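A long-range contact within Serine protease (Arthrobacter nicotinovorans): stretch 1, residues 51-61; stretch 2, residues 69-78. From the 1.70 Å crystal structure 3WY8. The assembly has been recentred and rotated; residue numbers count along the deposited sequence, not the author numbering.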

ATOM      1  N   ALA A  51       7.553 -15.100  -8.364  1.00 21.38           N
ATOM      2  CA  ALA A  51       8.624 -14.143  -8.560  1.00 21.25           C
ATOM      3  C   ALA A  51       8.254 -12.760  -8.036  1.00 21.13           C
ATOM      4  O   ALA A  51       7.074 -12.407  -7.947  1.00 20.90           O
ATOM      5  CB  ALA A  51       8.991 -14.066 -10.036  1.00 21.45           C
ATOM      6  N   TYR A  52       9.277 -11.996  -7.673  1.00 21.08           N
ATOM      7  CA  TYR A  52       9.119 -10.577  -7.400  1.00 20.46           C
ATOM      8  C   TYR A  52       8.991  -9.796  -8.707  1.00 20.39           C
ATOM      9  O   TYR A  52       9.380 -10.284  -9.772  1.00 20.27           O
ATOM     10  CB  TYR A  52      10.298 -10.057  -6.578  1.00 20.76           C
ATOM     11  CG  TYR A  52      10.210 -10.406  -5.109  1.00 20.81           C
ATOM     12  CD1 TYR A  52       9.433  -9.642  -4.239  1.00 21.03           C
ATOM     13  CD2 TYR A  52      10.907 -11.497  -4.587  1.00 22.03           C
ATOM     14  CE1 TYR A  52       9.347  -9.952  -2.883  1.00 21.50           C
ATOM     15  CE2 TYR A  52      10.824 -11.818  -3.230  1.00 22.98           C
ATOM     16  CZ  TYR A  52      10.043 -11.038  -2.387  1.00 22.34           C
ATOM     17  OH  TYR A  52       9.954 -11.341  -1.048  1.00 22.03           O
ATOM     18  N   ALA A  53       8.433  -8.589  -8.616  1.00 20.21           N
ATOM     19  CA  ALA A  53       8.310  -7.686  -9.757  1.00 20.21           C
ATOM     20  C   ALA A  53       9.673  -7.392 -10.374  1.00 20.35           C
ATOM     21  O   ALA A  53      10.661  -7.241  -9.657  1.00 20.30           O
ATOM     22  CB  ALA A  53       7.634  -6.389  -9.332  1.00 20.22           C
ATOM     23  N   THR A  54       9.713  -7.317 -11.701  1.00 20.43           N
ATOM     24  CA  THR A  54      10.961  -7.051 -12.422  1.00 20.91           C
ATOM     25  C   THR A  54      11.228  -5.555 -12.597  1.00 21.01           C
ATOM     26  O   THR A  54      12.360  -5.144 -12.857  1.00 21.46           O
ATOM     27  CB  THR A  54      11.000  -7.767 -13.785  1.00 20.85           C
ATOM     28  OG1 THR A  54       9.806  -7.468 -14.520  1.00 21.17           O
ATOM     29  CG2 THR A  54      11.110  -9.283 -13.587  1.00 21.22           C
ATOM     30  N   ASN A  55      10.177  -4.748 -12.458  1.00 20.92           N
ATOM     31  CA  ASN A  55      10.296  -3.292 -12.422  1.00 20.81           C
ATOM     32  C   ASN A  55       9.196  -2.739 -11.532  1.00 20.36           C
ATOM     33  O   ASN A  55       8.079  -3.246 -11.551  1.00 20.10           O
ATOM     34  CB  ASN A  55      10.208  -2.685 -13.827  1.00 21.03           C
ATOM     35  CG  ASN A  55      10.825  -1.293 -13.907  1.00 22.73           C
ATOM     36  OD1 ASN A  55      10.184  -0.342 -14.360  1.00 24.93           O
ATOM     37  ND2 ASN A  55      12.072  -1.166 -13.457  1.00 23.51           N
ATOM     38  N   PHE A  56       9.527  -1.719 -10.744  1.00 19.91           N
ATOM     39  CA  PHE A  56       8.622  -1.182  -9.722  1.00 19.66           C
ATOM     40  C   PHE A  56       8.933   0.298  -9.549  1.00 19.37           C
ATOM     41  O   PHE A  56      10.018   0.662  -9.082  1.00 19.58           O
ATOM     42  CB  PHE A  56       8.821  -1.955  -8.405  1.00 19.51           C
ATOM     43  CG  PHE A  56       7.919  -1.523  -7.265  1.00 19.52           C
ATOM     44  CD1 PHE A  56       6.815  -2.296  -6.908  1.00 18.78           C
ATOM     45  CD2 PHE A  56       8.202  -0.380  -6.519  1.00 19.68           C
ATOM     46  CE1 PHE A  56       5.993  -1.931  -5.839  1.00 19.10           C
ATOM     47  CE2 PHE A  56       7.385   0.002  -5.450  1.00 19.67           C
ATOM     48  CZ  PHE A  56       6.277  -0.780  -5.109  1.00 19.52           C
ATOM     49  N   ILE A  57       7.984   1.142  -9.953  1.00 18.87           N
ATOM     50  CA  ILE A  57       8.164   2.592  -9.948  1.00 18.72           C
ATOM     51  C   ILE A  57       7.157   3.242  -9.006  1.00 18.25           C
ATOM     52  O   ILE A  57       5.962   2.987  -9.099  1.00 18.27           O
ATOM     53  CB  ILE A  57       8.002   3.198 -11.374  1.00 18.56           C
ATOM     54  CG1 ILE A  57       8.888   2.469 -12.397  1.00 19.38           C
ATOM     55  CG2 ILE A  57       8.245   4.723 -11.368  1.00 19.32           C
ATOM     56  CD1 ILE A  57      10.398   2.502 -12.099  1.00 19.80           C
ATOM     57  N   PHE A  58       7.657   4.073  -8.097  1.00 17.72           N
ATOM     58  CA  PHE A  58       6.820   4.795  -7.146  1.00 17.79           C
ATOM     59  C   PHE A  58       6.798   6.268  -7.520  1.00 17.76           C
ATOM     60  O   PHE A  58       7.853   6.891  -7.683  1.00 18.11           O
ATOM     61  CB  PHE A  58       7.360   4.584  -5.724  1.00 17.52           C
ATOM     62  CG  PHE A  58       6.542   5.237  -4.637  1.00 17.15           C
ATOM     63  CD1 PHE A  58       5.242   4.808  -4.355  1.00 17.31           C
ATOM     64  CD2 PHE A  58       7.094   6.253  -3.863  1.00 17.68           C
ATOM     65  CE1 PHE A  58       4.496   5.401  -3.330  1.00 17.54           C
ATOM     66  CE2 PHE A  58       6.359   6.852  -2.836  1.00 17.89           C
ATOM     67  CZ  PHE A  58       5.055   6.425  -2.572  1.00 18.04           C
ATOM     68  N   VAL A  59       5.595   6.816  -7.689  1.00 17.78           N
ATOM     69  CA  VAL A  59       5.448   8.227  -8.037  1.00 17.62           C
ATOM     70  C   VAL A  59       4.695   8.973  -6.930  1.00 17.42           C
ATOM     71  O   VAL A  59       3.466   8.985  -6.913  1.00 17.35           O
ATOM     72  CB  VAL A  59       4.739   8.426  -9.405  1.00 17.62           C
ATOM     73  CG1 VAL A  59       4.863   9.867  -9.849  1.00 17.69           C
ATOM     74  CG2 VAL A  59       5.323   7.497 -10.474  1.00 17.79           C
ATOM     75  N   PRO A  60       5.439   9.595  -5.991  1.00 17.33           N
ATOM     76  CA  PRO A  60       4.813  10.341  -4.899  1.00 17.39           C
ATOM     77  C   PRO A  60       4.002  11.510  -5.438  1.00 17.25           C
ATOM     78  O   PRO A  60       4.440  12.177  -6.380  1.00 17.74           O
ATOM     79  CB  PRO A  60       6.002  10.875  -4.088  1.00 17.38           C
ATOM     80  CG  PRO A  60       7.192  10.155  -4.562  1.00 17.82           C
ATOM     81  CD  PRO A  60       6.910   9.653  -5.939  1.00 17.42           C
ATOM     82  N   ALA A  61       2.824  11.732  -4.857  1.00 17.13           N
ATOM     83  CA  ALA A  61       1.957  12.862  -5.219  1.00 16.76           C
ATOM     84  C   ALA A  61       1.599  12.907  -6.711  1.00 16.94           C
ATOM     85  O   ALA A  61       1.392  13.983  -7.277  1.00 16.79           O
ATOM     86  CB  ALA A  61       2.567  14.198  -4.751  1.00 17.01           C
ATOM     87  N   TYR A  69       7.712  15.113  -7.653  1.00 20.81           N
ATOM     88  CA  TYR A  69       8.915  14.744  -6.903  1.00 20.85           C
ATOM     89  C   TYR A  69       9.696  13.622  -7.596  1.00 20.70           C
ATOM     90  O   TYR A  69      10.504  12.933  -6.971  1.00 21.01           O
ATOM     91  CB  TYR A  69       8.551  14.385  -5.453  1.00 20.83           C
ATOM     92  CG  TYR A  69       7.728  15.457  -4.773  1.00 21.98           C
ATOM     93  CD1 TYR A  69       8.334  16.598  -4.241  1.00 23.46           C
ATOM     94  CD2 TYR A  69       6.342  15.348  -4.685  1.00 22.98           C
ATOM     95  CE1 TYR A  69       7.582  17.592  -3.629  1.00 24.05           C
ATOM     96  CE2 TYR A  69       5.581  16.336  -4.076  1.00 23.76           C
ATOM     97  CZ  TYR A  69       6.208  17.455  -3.550  1.00 24.69           C
ATOM     98  OH  TYR A  69       5.458  18.434  -2.944  1.00 25.94           O
ATOM     99  N   GLY A  70       9.456  13.464  -8.898  1.00 20.62           N
ATOM    100  CA  GLY A  70      10.151  12.476  -9.719  1.00 20.55           C
ATOM    101  C   GLY A  70       9.582  11.069  -9.648  1.00 20.39           C
ATOM    102  O   GLY A  70       8.626  10.801  -8.906  1.00 20.42           O
ATOM    103  N   LYS A  71      10.173  10.178 -10.442  1.00 20.46           N
ATOM    104  CA  LYS A  71       9.796   8.770 -10.476  1.00 20.58           C
ATOM    105  C   LYS A  71      10.901   7.972  -9.801  1.00 20.63           C
ATOM    106  O   LYS A  71      12.076   8.109 -10.155  1.00 20.73           O
ATOM    107  CB  LYS A  71       9.614   8.288 -11.921  1.00 20.95           C
ATOM    108  CG  LYS A  71       8.497   8.985 -12.700  1.00 21.77           C
ATOM    109  CD  LYS A  71       8.537   8.615 -14.190  1.00 24.66           C
ATOM    110  CE  LYS A  71       9.749   9.231 -14.896  1.00 27.03           C
ATOM    111  NZ  LYS A  71       9.807   8.918 -16.358  1.00 28.86           N
ATOM    112  N   TRP A  72      10.518   7.143  -8.836  1.00 20.28           N
ATOM    113  CA  TRP A  72      11.471   6.417  -8.005  1.00 20.44           C
ATOM    114  C   TRP A  72      11.461   4.939  -8.354  1.00 20.79           C
ATOM    115  O   TRP A  72      10.397   4.337  -8.486  1.00 20.80           O
ATOM    116  CB  TRP A  72      11.150   6.644  -6.521  1.00 20.24           C
ATOM    117  CG  TRP A  72      11.290   8.085  -6.116  1.00 19.80           C
ATOM    118  CD1 TRP A  72      10.435   9.115  -6.412  1.00 19.32           C
ATOM    119  CD2 TRP A  72      12.364   8.661  -5.363  1.00 18.86           C
ATOM    120  NE1 TRP A  72      10.908  10.295  -5.880  1.00 18.64           N
ATOM    121  CE2 TRP A  72      12.090  10.045  -5.233  1.00 19.25           C
ATOM    122  CE3 TRP A  72      13.526   8.142  -4.776  1.00 19.12           C
ATOM    123  CZ2 TRP A  72      12.942  10.917  -4.541  1.00 19.13           C
ATOM    124  CZ3 TRP A  72      14.374   9.012  -4.090  1.00 19.66           C
ATOM    125  CH2 TRP A  72      14.074  10.383  -3.981  1.00 19.48           C
ATOM    126  N   THR A  73      12.651   4.360  -8.511  1.00 21.46           N
ATOM    127  CA  THR A  73      12.795   2.958  -8.908  1.00 21.90           C
ATOM    128  C   THR A  73      13.198   2.089  -7.713  1.00 21.84           C
ATOM    129  O   THR A  73      14.035   2.490  -6.906  1.00 22.10           O
ATOM    130  CB  THR A  73      13.838   2.812 -10.044  1.00 22.02           C
ATOM    131  OG1 THR A  73      13.459   3.650 -11.142  1.00 22.91           O
ATOM    132  CG2 THR A  73      13.934   1.359 -10.530  1.00 22.69           C
ATOM    133  N   ALA A  74      12.595   0.906  -7.604  1.00 22.05           N
ATOM    134  CA  ALA A  74      12.912  -0.023  -6.517  1.00 22.39           C
ATOM    135  C   ALA A  74      14.248  -0.707  -6.743  1.00 22.64           C
ATOM    136  O   ALA A  74      14.519  -1.209  -7.836  1.00 22.88           O
ATOM    137  CB  ALA A  74      11.818  -1.071  -6.364  1.00 22.21           C
ATOM    138  N   LYS A  75      15.082  -0.724  -5.710  1.00 22.66           N
ATOM    139  CA  LYS A  75      16.289  -1.541  -5.757  1.00 22.82           C
ATOM    140  C   LYS A  75      16.045  -2.927  -5.167  1.00 22.18           C
ATOM    141  O   LYS A  75      16.659  -3.895  -5.598  1.00 22.67           O
ATOM    142  CB  LYS A  75      17.490  -0.845  -5.110  1.00 23.33           C
ATOM    143  CG  LYS A  75      17.399  -0.608  -3.627  1.00 25.17           C
ATOM    144  CD  LYS A  75      18.766  -0.244  -3.065  1.00 26.72           C
ATOM    145  CE  LYS A  75      18.694  -0.125  -1.559  1.00 27.80           C
ATOM    146  NZ  LYS A  75      19.830   0.645  -0.986  1.00 29.23           N
ATOM    147  N   ALA A  76      15.135  -3.026  -4.199  1.00 21.35           N
ATOM    148  CA  ALA A  76      14.812  -4.317  -3.589  1.00 20.56           C
ATOM    149  C   ALA A  76      13.361  -4.379  -3.127  1.00 20.10           C
ATOM    150  O   ALA A  76      12.729  -3.348  -2.906  1.00 19.90           O
ATOM    151  CB  ALA A  76      15.765  -4.617  -2.435  1.00 20.46           C
ATOM    152  N   LEU A  77      12.841  -5.600  -3.005  1.00 19.56           N
ATOM    153  CA  LEU A  77      11.445  -5.829  -2.635  1.00 19.46           C
ATOM    154  C   LEU A  77      11.368  -6.900  -1.565  1.00 19.37           C
ATOM    155  O   LEU A  77      12.053  -7.927  -1.656  1.00 19.41           O
ATOM    156  CB  LEU A  77      10.627  -6.258  -3.857  1.00 19.52           C
ATOM    157  CG  LEU A  77      10.707  -5.375  -5.102  1.00 19.52           C
ATOM    158  CD1 LEU A  77      10.182  -6.126  -6.321  1.00 19.68           C
ATOM    159  CD2 LEU A  77       9.965  -4.058  -4.889  1.00 20.23           C
ATOM    160  N   TYR A  78      10.534  -6.661  -0.555  1.00 19.23           N
ATOM    161  CA  TYR A  78      10.453  -7.540   0.612  1.00 19.41           C
ATOM    162  C   TYR A  78       9.024  -7.923   0.955  1.00 19.63           C
ATOM    163  O   TYR A  78       8.231  -7.080   1.365  1.00 19.65           O
ATOM    164  CB  TYR A  78      11.123  -6.876   1.819  1.00 19.38           C
ATOM    165  CG  TYR A  78      12.572  -6.558   1.558  1.00 19.53           C
ATOM    166  CD1 TYR A  78      13.569  -7.495   1.831  1.00 20.03           C
ATOM    167  CD2 TYR A  78      12.947  -5.336   0.999  1.00 18.70           C
ATOM    168  CE1 TYR A  78      14.905  -7.211   1.571  1.00 20.08           C
ATOM    169  CE2 TYR A  78      14.282  -5.044   0.734  1.00 19.61           C
ATOM    170  CZ  TYR A  78      15.253  -5.986   1.022  1.00 19.88           C
ATOM    171  OH  TYR A  78      16.571  -5.689   0.758  1.00 19.10           O
TER
HETATM  172  O   HOH W   1      12.558  -1.915 -10.032  1.00 32.73           O
HETATM  173  O   HOH W   2       6.478  12.548  -8.067  1.00 18.72           O

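Strand 55-60 and strand 72-74 run antiparallel, their N-to-C directions 146° apart and their axes approaching to 4.7 Å. Three backbone hydrogen bonds fix the register. Phe 58 and Trp 72 form a reciprocal pair: Phe 58 N donates to Trp 72 O at 2.8 Å (N-H...O angle 164°), and Trp 72 N donates to Phe 58 O at 2.9 Å (159°). Two residues along, Ala 74 N donates to Phe 56 O at 3.0 Å (153°). Ile 57 and Thr 73 lie between as a non-hydrogen-bonded pair, where Ile 57 CA comes within 3.2 Å of Trp 72 O in a CA-H...O contact.

Beyond these bonds the strands diverge, and water takes over. At one end, water 1 donates to Ala 74 O (3.0 Å) and accepts a weak bond from Phe 56 N (3.1 Å), completing that pairing indirectly. At the other, water 2 donates to Pro 60 O (2.7 Å) and Gly 70 O (2.9 Å) and accepts from Tyr 69 N (2.9 Å); proline has no amide hydrogen to offer Gly 70 O. The indole is satisfied within its own stretch, Trp 72 NE1 donating to Tyr 69 O at 2.9 Å (143°).

Side chains pack around this polar frame. On the face carrying Phe 58 and Trp 72, Pro 60 CD reaches Trp 72 CD1 at 3.6 Å. On the face of Ile 57 and Thr 73, Ile 57 CD1 lies 3.4 Å from Thr 73 OG1.

After the corner at Lys 75, Leu 77 points back toward stretch 1 and has the largest covered area, 103 Å². Its CD2 sits 4.3 Å from the Phe 56 ring centroid, 21° off the normal, a CH-pi contact; its CB meets Tyr 52 CD1 at 3.6 Å. Altogether, 720 Å² is buried.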